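Local coordinates for protein 2,3-dihydroxybenzoate-AMP ligase (Bacillus subtilis, PDB 1MD9) that is an AMP-binding enzyme of the ANL superfamily, with a large N-terminal part and a small C-terminal domain meeting at a bound nucleotide, at residues D457-S462 / G518-K523; V103-S108 / L187-G192. All coordinates share one frame; numbering follows the deposited sequence.

The two contacts come in series along the chain: 103-108 with 187-192 closes well before 457-462 with 518-523 opens. Contact 2 lies deep in the large N-terminal part of the ANL fold, about 9 Å from the centre of the chain, where strand 101-104 meets strand 184-189. Contact 1, about 17 Å from that centre, joins strand 455-465 of the small C-terminal sheet to the start of helix 522-535. No sheet is shared; the centres are about 20 Å apart and the nearest atoms about 6 Å. Ser521 and Lys523 touch Ser193, just after 187-192. Both contacts approach AMP, consistent with a nucleotide site between the two parts, although its phosphate is too close to each in the model.

Contact 1 of 2, residues D457-S462 / G518-K523; sequences DAAMVS and GKVSKK. With AMP (adenosine monophosphate), chain B; DBH (2,3-dihydroxy-benzoic acid), chain C.
Lys522 turns its CG away from its own carbonyl carbon (chi1 -71°) and runs on nearly extended from there, which carries its aliphatic chain across strand 457-462 and delivers NZ to the backbone at Met460. Val461 matches it from the strand side: with CG1 anti to the backbone N (chi1 158°), CG2 is left to meet the lysine stem. The contact belongs to the small C-terminal domain of the ANL fold and joins an edge strand of its three-stranded sheet to the turn that starts helix 522-535.

The two side chains run antiparallel alongside one another, Val461 CG2 lying 4.0 Å from Lys522 CB. Farther along the same lysine, CE rests on the methyl of Ala459, the Lys522 CE to Ala459 CB distance being 4.0 Å. That methyl also meets Val520, whose CG1 is 4.2 Å from Ala459 CB, so the one methyl touches both the loop and the lysine stem. Leu525, one turn into the helix, lies against Ala459, Val461 and Val520 and completes the apolar layer. Ser521 occupies the N-cap position, and its OG accepts from the backbone N of Ala524.

At its charged end Lys522 is held chiefly by a salt bridge to Glu446 on helix 442-450; the same carboxylate oxygen, OE1, accepts from Met460 N. One glutamate thus ties the lysine to the strand backbone. Lys519, from the A10 motif of the family, sends its extended chain roughly at right angles to that of Lys522, towards AMP and DBH, though the placing of its NZ is doubtful. On the strand itself, a weak hydrogen bond runs from Lys522 NZ to Met460 O at 3.3 Å.

Contact 2 of 2, residues V103-S108 / L187-G192; sequences VFALPS and LQLSGG. With AMP (adenosine monophosphate), chain B.
A single parallel bridge, Val103 with Leu187, joins the ends of two strands from different sheets in the buried interior of the N-terminal part: strand 101-104, paired with 77-80, and strand 184-189, paired with 199-203. Phe104 N donates to Leu187 O at 3.2 Å, with an N-H...O angle of 152°. The same oxygen receives a CA-H...O contact from Val103 CA, 3.3 Å away. Alongside, the side chains of Val103 and Leu187 run flank to flank, Val103 CG2 lying 4.1 Å from Leu187 CB.

Beyond the bridge, Phe104 centres an inverse gamma turn. The Gln188 amide lies obliquely against its CB and CD1, the planes of ring and amide 25° apart, and the ring packs edge-to-face on Phe186. With CG anti to its carbonyl carbon (chi1 -67°), Leu189 reaches the turn, where its CD1 lies 3.6 Å from Ala105 CA; Phe117 of helix 111-120 covers both. The chain then enters the glycine-rich phosphate-binding loop of the family, where the placing of AMP is doubtful. Backbone polarity between the segments converges on Leu187 O, with further backbone bonds to Pro102, Val80 and Ile200, implying a bridge sealed by largely apolar side chains just ahead of the nucleotide loop.

Contact 1 of 2, residues D457-S462 / G518-K523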
ATOM      1  N   ASP A 457      -2.555 -11.807  17.949  1.00 30.08           N
ATOM      2  CA  ASP A 457      -2.385 -11.889  16.499  1.00 28.44           C
ATOM      3  C   ASP A 457      -1.602 -13.163  16.231  1.00 28.07           C
ATOM      4  O   ASP A 457      -1.051 -13.759  17.168  1.00 27.16           O
ATOM      5  CB  ASP A 457      -1.616 -10.662  15.996  1.00 29.50           C
ATOM      6  CG  ASP A 457      -1.641 -10.524  14.485  1.00 29.83           C
ATOM      7  OD1 ASP A 457      -2.499 -11.163  13.841  1.00 31.39           O
ATOM      8  OD2 ASP A 457      -0.808  -9.759  13.945  1.00 29.66           O
ATOM      9  N   ALA A 458      -1.539 -13.587  14.969  1.00 28.02           N
ATOM     10  CA  ALA A 458      -0.823 -14.821  14.627  1.00 27.55           C
ATOM     11  C   ALA A 458      -0.451 -14.939  13.146  1.00 28.47           C
ATOM     12  O   ALA A 458      -1.219 -14.548  12.265  1.00 29.05           O
ATOM     13  CB  ALA A 458      -1.658 -16.028  15.047  1.00 26.86           C
ATOM     14  N   ALA A 459       0.732 -15.489  12.877  1.00 29.13           N
ATOM     15  CA  ALA A 459       1.204 -15.665  11.507  1.00 28.82           C
ATOM     16  C   ALA A 459       1.835 -17.043  11.359  1.00 29.38           C
ATOM     17  O   ALA A 459       2.962 -17.279  11.809  1.00 28.89           O
ATOM     18  CB  ALA A 459       2.212 -14.579  11.160  1.00 28.94           C
HETATM   19  N   MSE A 460       1.097 -17.960  10.736  1.00 31.20           N
HETATM   20  CA  MSE A 460       1.586 -19.323  10.547  1.00 31.82           C
HETATM   21  C   MSE A 460       2.519 -19.385   9.360  1.00 31.57           C
HETATM   22  O   MSE A 460       2.156 -19.068   8.221  1.00 32.20           O
HETATM   23  CB  MSE A 460       0.431 -20.310  10.353  1.00 33.11           C
HETATM   24  CG  MSE A 460       0.868 -21.770  10.428  1.00 35.56           C
HETATM   25 SE   MSE A 460      -0.624 -23.001  10.447  1.00 37.93          SE
HETATM   26  CE  MSE A 460       0.027 -24.370   9.266  1.00 36.73           C
ATOM     27  N   VAL A 461       3.740 -19.803   9.644  1.00 30.73           N
ATOM     28  CA  VAL A 461       4.757 -19.893   8.630  1.00 29.08           C
ATOM     29  C   VAL A 461       5.191 -21.335   8.517  1.00 29.38           C
ATOM     30  O   VAL A 461       4.994 -22.123   9.442  1.00 30.41           O
ATOM     31  CB  VAL A 461       5.927 -18.978   9.023  1.00 28.26           C
ATOM     32  CG1 VAL A 461       7.206 -19.408   8.347  1.00 28.61           C
ATOM     33  CG2 VAL A 461       5.571 -17.540   8.643  1.00 27.67           C
ATOM     34  N   SER A 462       5.755 -21.693   7.372  1.00 28.83           N
ATOM     35  CA  SER A 462       6.223 -23.050   7.179  1.00 28.91           C
ATOM     36  C   SER A 462       7.681 -23.102   7.638  1.00 29.26           C
ATOM     37  O   SER A 462       8.346 -22.072   7.689  1.00 28.69           O
ATOM     38  CB  SER A 462       6.150 -23.407   5.710  1.00 27.88           C
ATOM     39  OG  SER A 462       7.090 -22.631   4.996  1.00 28.32           O
ATOM     40  N   GLY A 518       3.816  -1.670   6.825  1.00 24.45           N
ATOM     41  CA  GLY A 518       3.491  -2.266   8.114  1.00 24.43           C
ATOM     42  C   GLY A 518       2.900  -3.679   8.110  1.00 25.26           C
ATOM     43  O   GLY A 518       2.366  -4.146   9.135  1.00 25.60           O
ATOM     44  N   LYS A 519       2.992  -4.379   6.985  1.00 22.53           N
ATOM     45  CA  LYS A 519       2.442  -5.724   6.931  1.00 22.47           C
ATOM     46  C   LYS A 519       3.403  -6.679   7.609  1.00 23.95           C
ATOM     47  O   LYS A 519       4.591  -6.387   7.724  1.00 25.29           O
ATOM     48  CB  LYS A 519       2.265  -6.181   5.485  1.00 22.25           C
ATOM     49  CG  LYS A 519       1.457  -5.270   4.572  1.00 19.10           C
ATOM     50  CD  LYS A 519       1.408  -5.893   3.198  1.00 17.29           C
ATOM     51  CE  LYS A 519       0.877  -4.963   2.145  1.00 16.92           C
ATOM     52  NZ  LYS A 519       0.870  -5.683   0.847  1.00 15.17           N
ATOM     53  N   VAL A 520       2.903  -7.824   8.058  1.00 24.66           N
ATOM     54  CA  VAL A 520       3.786  -8.814   8.674  1.00 23.86           C
ATOM     55  C   VAL A 520       4.592  -9.404   7.524  1.00 23.72           C
ATOM     56  O   VAL A 520       4.068  -9.538   6.409  1.00 23.50           O
ATOM     57  CB  VAL A 520       2.995  -9.958   9.341  1.00 23.39           C
ATOM     58  CG1 VAL A 520       3.962 -11.022   9.850  1.00 24.71           C
ATOM     59  CG2 VAL A 520       2.159  -9.415  10.487  1.00 22.79           C
ATOM     60  N   SER A 521       5.851  -9.755   7.780  1.00 23.86           N
ATOM     61  CA  SER A 521       6.696 -10.318   6.733  1.00 24.25           C
ATOM     62  C   SER A 521       6.904 -11.793   6.925  1.00 25.46           C
ATOM     63  O   SER A 521       7.878 -12.194   7.566  1.00 26.57           O
ATOM     64  CB  SER A 521       8.065  -9.666   6.718  1.00 24.14           C
ATOM     65  OG  SER A 521       8.862 -10.266   5.706  1.00 24.08           O
ATOM     66  N   LYS A 522       6.016 -12.610   6.366  1.00 26.43           N
ATOM     67  CA  LYS A 522       6.162 -14.043   6.539  1.00 25.76           C
ATOM     68  C   LYS A 522       7.532 -14.486   6.046  1.00 28.24           C
ATOM     69  O   LYS A 522       8.106 -15.432   6.600  1.00 29.85           O
ATOM     70  CB  LYS A 522       5.024 -14.799   5.846  1.00 22.53           C
ATOM     71  CG  LYS A 522       3.705 -14.615   6.589  1.00 18.56           C
ATOM     72  CD  LYS A 522       2.655 -15.699   6.313  1.00 14.24           C
ATOM     73  CE  LYS A 522       1.565 -15.601   7.395  1.00 12.41           C
ATOM     74  NZ  LYS A 522       0.365 -16.464   7.203  1.00 12.15           N
ATOM     75  N   LYS A 523       8.075 -13.806   5.030  1.00 29.33           N
ATOM     76  CA  LYS A 523       9.409 -14.171   4.555  1.00 29.52           C
ATOM     77  C   LYS A 523      10.281 -14.102   5.806  1.00 28.86           C
ATOM     78  O   LYS A 523      10.895 -15.083   6.222  1.00 28.78           O
ATOM     79  CB  LYS A 523       9.944 -13.171   3.535  1.00 30.35           C
ATOM     80  CG  LYS A 523      11.355 -13.506   3.050  1.00 32.15           C
ATOM     81  CD  LYS A 523      12.075 -12.308   2.382  1.00 35.50           C
ATOM     82  CE  LYS A 523      13.485 -12.718   1.865  1.00 39.52           C
ATOM     83  NZ  LYS A 523      14.396 -11.596   1.411  1.00 40.75           N
TER
HETATM   84  P   AMP B 600       2.752  -6.611  -2.027  1.00 48.50           P
HETATM   85  O1P AMP B 600       2.276  -6.752  -0.592  1.00 48.35           O
HETATM   86  O2P AMP B 600       3.748  -5.505  -2.195  1.00 49.13           O
HETATM   87  O3P AMP B 600       3.307  -7.886  -2.622  1.00 48.47           O
HETATM   88  O5' AMP B 600       1.572  -6.013  -3.032  1.00 45.89           O
HETATM   89  C5' AMP B 600       0.257  -6.598  -3.350  1.00 42.54           C
HETATM   90  C4' AMP B 600       0.033  -7.886  -2.576  1.00 40.17           C
HETATM   91  O4' AMP B 600      -0.255  -7.793  -1.202  1.00 38.50           O
HETATM   92  C3' AMP B 600      -1.106  -8.785  -3.101  1.00 40.26           C
HETATM   93  O3' AMP B 600      -0.781  -9.469  -4.321  1.00 41.68           O
HETATM   94  C2' AMP B 600      -1.341  -9.760  -1.974  1.00 39.31           C
HETATM   95  O2' AMP B 600      -0.449 -10.906  -2.092  1.00 39.49           O
HETATM   96  C1' AMP B 600      -1.086  -8.890  -0.771  1.00 38.15           C
HETATM   97  N9  AMP B 600      -2.606  -8.369  -0.259  1.00 37.04           N
HETATM   98  C8  AMP B 600      -3.005  -7.070  -0.277  1.00 36.76           C
HETATM   99  N7  AMP B 600      -4.253  -6.932   0.210  1.00 36.62           N
HETATM  100  C5  AMP B 600      -4.609  -8.167   0.524  1.00 35.72           C
HETATM  101  C6  AMP B 600      -5.827  -8.540   1.090  1.00 35.06           C
HETATM  102  N6  AMP B 600      -6.772  -7.649   1.375  1.00 33.86           N
HETATM  103  N1  AMP B 600      -5.998  -9.897   1.345  1.00 35.24           N
HETATM  104  C2  AMP B 600      -5.036 -10.824   1.064  1.00 35.37           C
HETATM  105  N3  AMP B 600      -3.852 -10.448   0.520  1.00 35.81           N
HETATM  106  C4  AMP B 600      -3.615  -9.117   0.242  1.00 36.20           C
HETATM  107  O17 DBH C 601      -0.701  -4.745  -1.086  1.00 22.44           O
HETATM  108  C21 DBH C 601      -0.982  -3.405  -1.499  1.00 21.40           C
HETATM  109  O9  DBH C 601      -0.061  -2.746  -1.941  1.00 25.07           O
HETATM  110  C18 DBH C 601      -2.359  -2.748  -1.414  1.00 20.58           C
HETATM  111  C15 DBH C 601      -3.271  -3.104  -0.384  1.00 19.98           C
HETATM  112  C12 DBH C 601      -4.556  -2.493  -0.307  1.00 19.52           C
HETATM  113  C3  DBH C 601      -2.758  -1.774  -2.371  1.00 19.15           C
HETATM  114  O3  DBH C 601      -1.889  -1.392  -3.416  1.00 18.33           O
HETATM  115  C6  DBH C 601      -4.039  -1.162  -2.284  1.00 19.53           C
HETATM  116  C9  DBH C 601      -4.924  -1.522  -1.268  1.00 19.68           C
HETATM  117  O6  DBH C 601      -4.436  -0.197  -3.222  1.00 23.83           O

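Contact 2 of 2, residues V103-S108 / L187-G192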
ATOM      1  N   VAL A 103       9.713   8.803  -7.287  1.00 23.78           N
ATOM      2  CA  VAL A 103       9.915   7.363  -7.113  1.00 22.58           C
ATOM      3  C   VAL A 103       9.603   7.204  -5.638  1.00 22.44           C
ATOM      4  O   VAL A 103      10.358   7.663  -4.780  1.00 24.77           O
ATOM      5  CB  VAL A 103      11.333   6.926  -7.428  1.00 21.83           C
ATOM      6  CG1 VAL A 103      11.493   5.477  -7.073  1.00 20.54           C
ATOM      7  CG2 VAL A 103      11.611   7.116  -8.924  1.00 22.09           C
ATOM      8  N   PHE A 104       8.467   6.578  -5.348  1.00 21.88           N
ATOM      9  CA  PHE A 104       7.992   6.441  -3.978  1.00 22.09           C
ATOM     10  C   PHE A 104       8.624   5.460  -3.011  1.00 22.18           C
ATOM     11  O   PHE A 104       8.141   4.338  -2.848  1.00 20.37           O
ATOM     12  CB  PHE A 104       6.486   6.213  -3.995  1.00 20.60           C
ATOM     13  CG  PHE A 104       5.708   7.391  -4.516  1.00 21.44           C
ATOM     14  CD1 PHE A 104       5.126   7.357  -5.783  1.00 19.87           C
ATOM     15  CD2 PHE A 104       5.527   8.526  -3.724  1.00 21.14           C
ATOM     16  CE1 PHE A 104       4.367   8.429  -6.256  1.00 18.46           C
ATOM     17  CE2 PHE A 104       4.768   9.607  -4.190  1.00 21.53           C
ATOM     18  CZ  PHE A 104       4.183   9.554  -5.462  1.00 19.81           C
ATOM     19  N   ALA A 105       9.682   5.903  -2.335  1.00 22.79           N
ATOM     20  CA  ALA A 105      10.340   5.057  -1.346  1.00 24.19           C
ATOM     21  C   ALA A 105       9.630   5.307  -0.031  1.00 24.14           C
ATOM     22  O   ALA A 105       9.016   6.357   0.169  1.00 23.49           O
ATOM     23  CB  ALA A 105      11.822   5.413  -1.212  1.00 25.90           C
ATOM     24  N   LEU A 106       9.716   4.338   0.868  1.00 24.52           N
ATOM     25  CA  LEU A 106       9.059   4.472   2.153  1.00 24.00           C
ATOM     26  C   LEU A 106      10.058   5.008   3.165  1.00 23.97           C
ATOM     27  O   LEU A 106      11.269   4.949   2.946  1.00 23.48           O
ATOM     28  CB  LEU A 106       8.476   3.115   2.568  1.00 23.04           C
ATOM     29  CG  LEU A 106       7.016   2.828   2.135  1.00 21.16           C
ATOM     30  CD1 LEU A 106       6.631   3.642   0.901  1.00 21.50           C
ATOM     31  CD2 LEU A 106       6.846   1.339   1.880  1.00 19.42           C
ATOM     32  N   PRO A 107       9.565   5.560   4.280  1.00 24.60           N
ATOM     33  CA  PRO A 107      10.500   6.097   5.274  1.00 25.22           C
ATOM     34  C   PRO A 107      11.308   5.052   6.040  1.00 26.25           C
ATOM     35  O   PRO A 107      12.300   5.379   6.711  1.00 27.00           O
ATOM     36  CB  PRO A 107       9.598   6.952   6.172  1.00 23.77           C
ATOM     37  CG  PRO A 107       8.267   6.283   6.069  1.00 22.97           C
ATOM     38  CD  PRO A 107       8.168   5.891   4.620  1.00 24.16           C
ATOM     39  N   SER A 108      10.902   3.794   5.929  1.00 26.21           N
ATOM     40  CA  SER A 108      11.607   2.735   6.627  1.00 26.30           C
ATOM     41  C   SER A 108      12.771   2.210   5.804  1.00 26.98           C
ATOM     42  O   SER A 108      13.508   1.327   6.255  1.00 28.48           O
ATOM     43  CB  SER A 108      10.652   1.591   6.942  1.00 26.76           C
ATOM     44  OG  SER A 108      10.081   1.068   5.752  1.00 30.66           O
ATOM     45  N   LEU A 187       6.995   6.468 -10.564  1.00 22.78           N
ATOM     46  CA  LEU A 187       7.355   5.051 -10.472  1.00 22.92           C
ATOM     47  C   LEU A 187       7.111   4.572  -9.041  1.00 23.11           C
ATOM     48  O   LEU A 187       7.716   5.074  -8.111  1.00 22.46           O
ATOM     49  CB  LEU A 187       8.825   4.849 -10.843  1.00 20.52           C
ATOM     50  CG  LEU A 187       9.155   5.122 -12.302  1.00 17.60           C
ATOM     51  CD1 LEU A 187      10.642   5.053 -12.529  1.00 16.07           C
ATOM     52  CD2 LEU A 187       8.433   4.102 -13.161  1.00 17.58           C
ATOM     53  N   GLN A 188       6.221   3.606  -8.875  1.00 25.12           N
ATOM     54  CA  GLN A 188       5.908   3.083  -7.557  1.00 27.50           C
ATOM     55  C   GLN A 188       6.879   1.975  -7.191  1.00 28.96           C
ATOM     56  O   GLN A 188       7.817   1.715  -7.942  1.00 30.60           O
ATOM     57  CB  GLN A 188       4.471   2.567  -7.538  1.00 27.17           C
ATOM     58  CG  GLN A 188       3.505   3.505  -6.842  1.00 27.81           C
ATOM     59  CD  GLN A 188       3.720   3.547  -5.337  1.00 28.53           C
ATOM     60  OE1 GLN A 188       3.054   4.301  -4.628  1.00 29.02           O
ATOM     61  NE2 GLN A 188       4.653   2.731  -4.841  1.00 28.12           N
ATOM     62  N   LEU A 189       6.676   1.329  -6.043  1.00 30.76           N
ATOM     63  CA  LEU A 189       7.564   0.241  -5.619  1.00 32.27           C
ATOM     64  C   LEU A 189       6.782  -1.039  -5.329  1.00 33.88           C
ATOM     65  O   LEU A 189       5.845  -1.046  -4.544  1.00 33.83           O
ATOM     66  CB  LEU A 189       8.360   0.640  -4.369  1.00 30.86           C
ATOM     67  CG  LEU A 189       9.412   1.758  -4.439  1.00 30.72           C
ATOM     68  CD1 LEU A 189      10.022   1.876  -3.058  1.00 31.42           C
ATOM     69  CD2 LEU A 189      10.503   1.469  -5.461  1.00 30.27           C
ATOM     70  N   SER A 190       7.178  -2.123  -5.973  1.00 36.97           N
ATOM     71  CA  SER A 190       6.532  -3.415  -5.812  1.00 40.59           C
ATOM     72  C   SER A 190       6.512  -3.932  -4.370  1.00 43.11           C
ATOM     73  O   SER A 190       7.180  -3.371  -3.507  1.00 43.73           O
ATOM     74  CB  SER A 190       7.239  -4.420  -6.710  1.00 41.48           C
ATOM     75  OG  SER A 190       8.646  -4.270  -6.534  1.00 45.37           O
ATOM     76  N   GLY A 191       5.754  -5.013  -4.137  1.00 47.03           N
ATOM     77  CA  GLY A 191       5.612  -5.632  -2.817  1.00 51.16           C
ATOM     78  C   GLY A 191       6.870  -5.751  -1.965  1.00 54.75           C
ATOM     79  O   GLY A 191       7.994  -5.556  -2.460  1.00 55.91           O
ATOM     80  N   GLY A 192       6.684  -6.082  -0.684  1.00 56.51           N
ATOM     81  CA  GLY A 192       7.810  -6.214   0.227  1.00 58.39           C
ATOM     82  C   GLY A 192       8.899  -7.251  -0.065  1.00 59.87           C
ATOM     83  O   GLY A 192       9.991  -6.901  -0.539  1.00 59.92           O
TER
HETATM   84  P   AMP B 600       2.752  -6.611  -2.027  1.00 48.50           P
HETATM   85  O1P AMP B 600       2.276  -6.752  -0.592  1.00 48.35           O
HETATM   86  O2P AMP B 600       3.748  -5.505  -2.195  1.00 49.13           O
HETATM   87  O3P AMP B 600       3.307  -7.886  -2.622  1.00 48.47           O
HETATM   88  O5' AMP B 600       1.572  -6.013  -3.032  1.00 45.89           O
HETATM   89  C5' AMP B 600       0.257  -6.598  -3.350  1.00 42.54           C
HETATM   90  C4' AMP B 600       0.033  -7.886  -2.576  1.00 40.17           C
HETATM   91  O4' AMP B 600      -0.255  -7.793  -1.202  1.00 38.50           O
HETATM   92  C3' AMP B 600      -1.106  -8.785  -3.101  1.00 40.26           C
HETATM   93  O3' AMP B 600      -0.781  -9.469  -4.321  1.00 41.68           O
HETATM   94  C2' AMP B 600      -1.341  -9.760  -1.974  1.00 39.31           C
HETATM   95  O2' AMP B 600      -0.449 -10.906  -2.092  1.00 39.49           O
HETATM   96  C1' AMP B 600      -1.086  -8.890  -0.771  1.00 38.15           C
HETATM   97  N9  AMP B 600      -2.606  -8.369  -0.259  1.00 37.04           N
HETATM   98  C8  AMP B 600      -3.005  -7.070  -0.277  1.00 36.76           C
HETATM   99  N7  AMP B 600      -4.253  -6.932   0.210  1.00 36.62           N
HETATM  100  C5  AMP B 600      -4.609  -8.167   0.524  1.00 35.72           C
HETATM  101  C6  AMP B 600      -5.827  -8.540   1.090  1.00 35.06           C
HETATM  102  N6  AMP B 600      -6.772  -7.649   1.375  1.00 33.86           N
HETATM  103  N1  AMP B 600      -5.998  -9.897   1.345  1.00 35.24           N
HETATM  104  C2  AMP B 600      -5.036 -10.824   1.064  1.00 35.37           C
HETATM  105  N3  AMP B 600      -3.852 -10.448   0.520  1.00 35.81           N
HETATM  106  C4  AMP B 600      -3.615  -9.117   0.242  1.00 36.20           C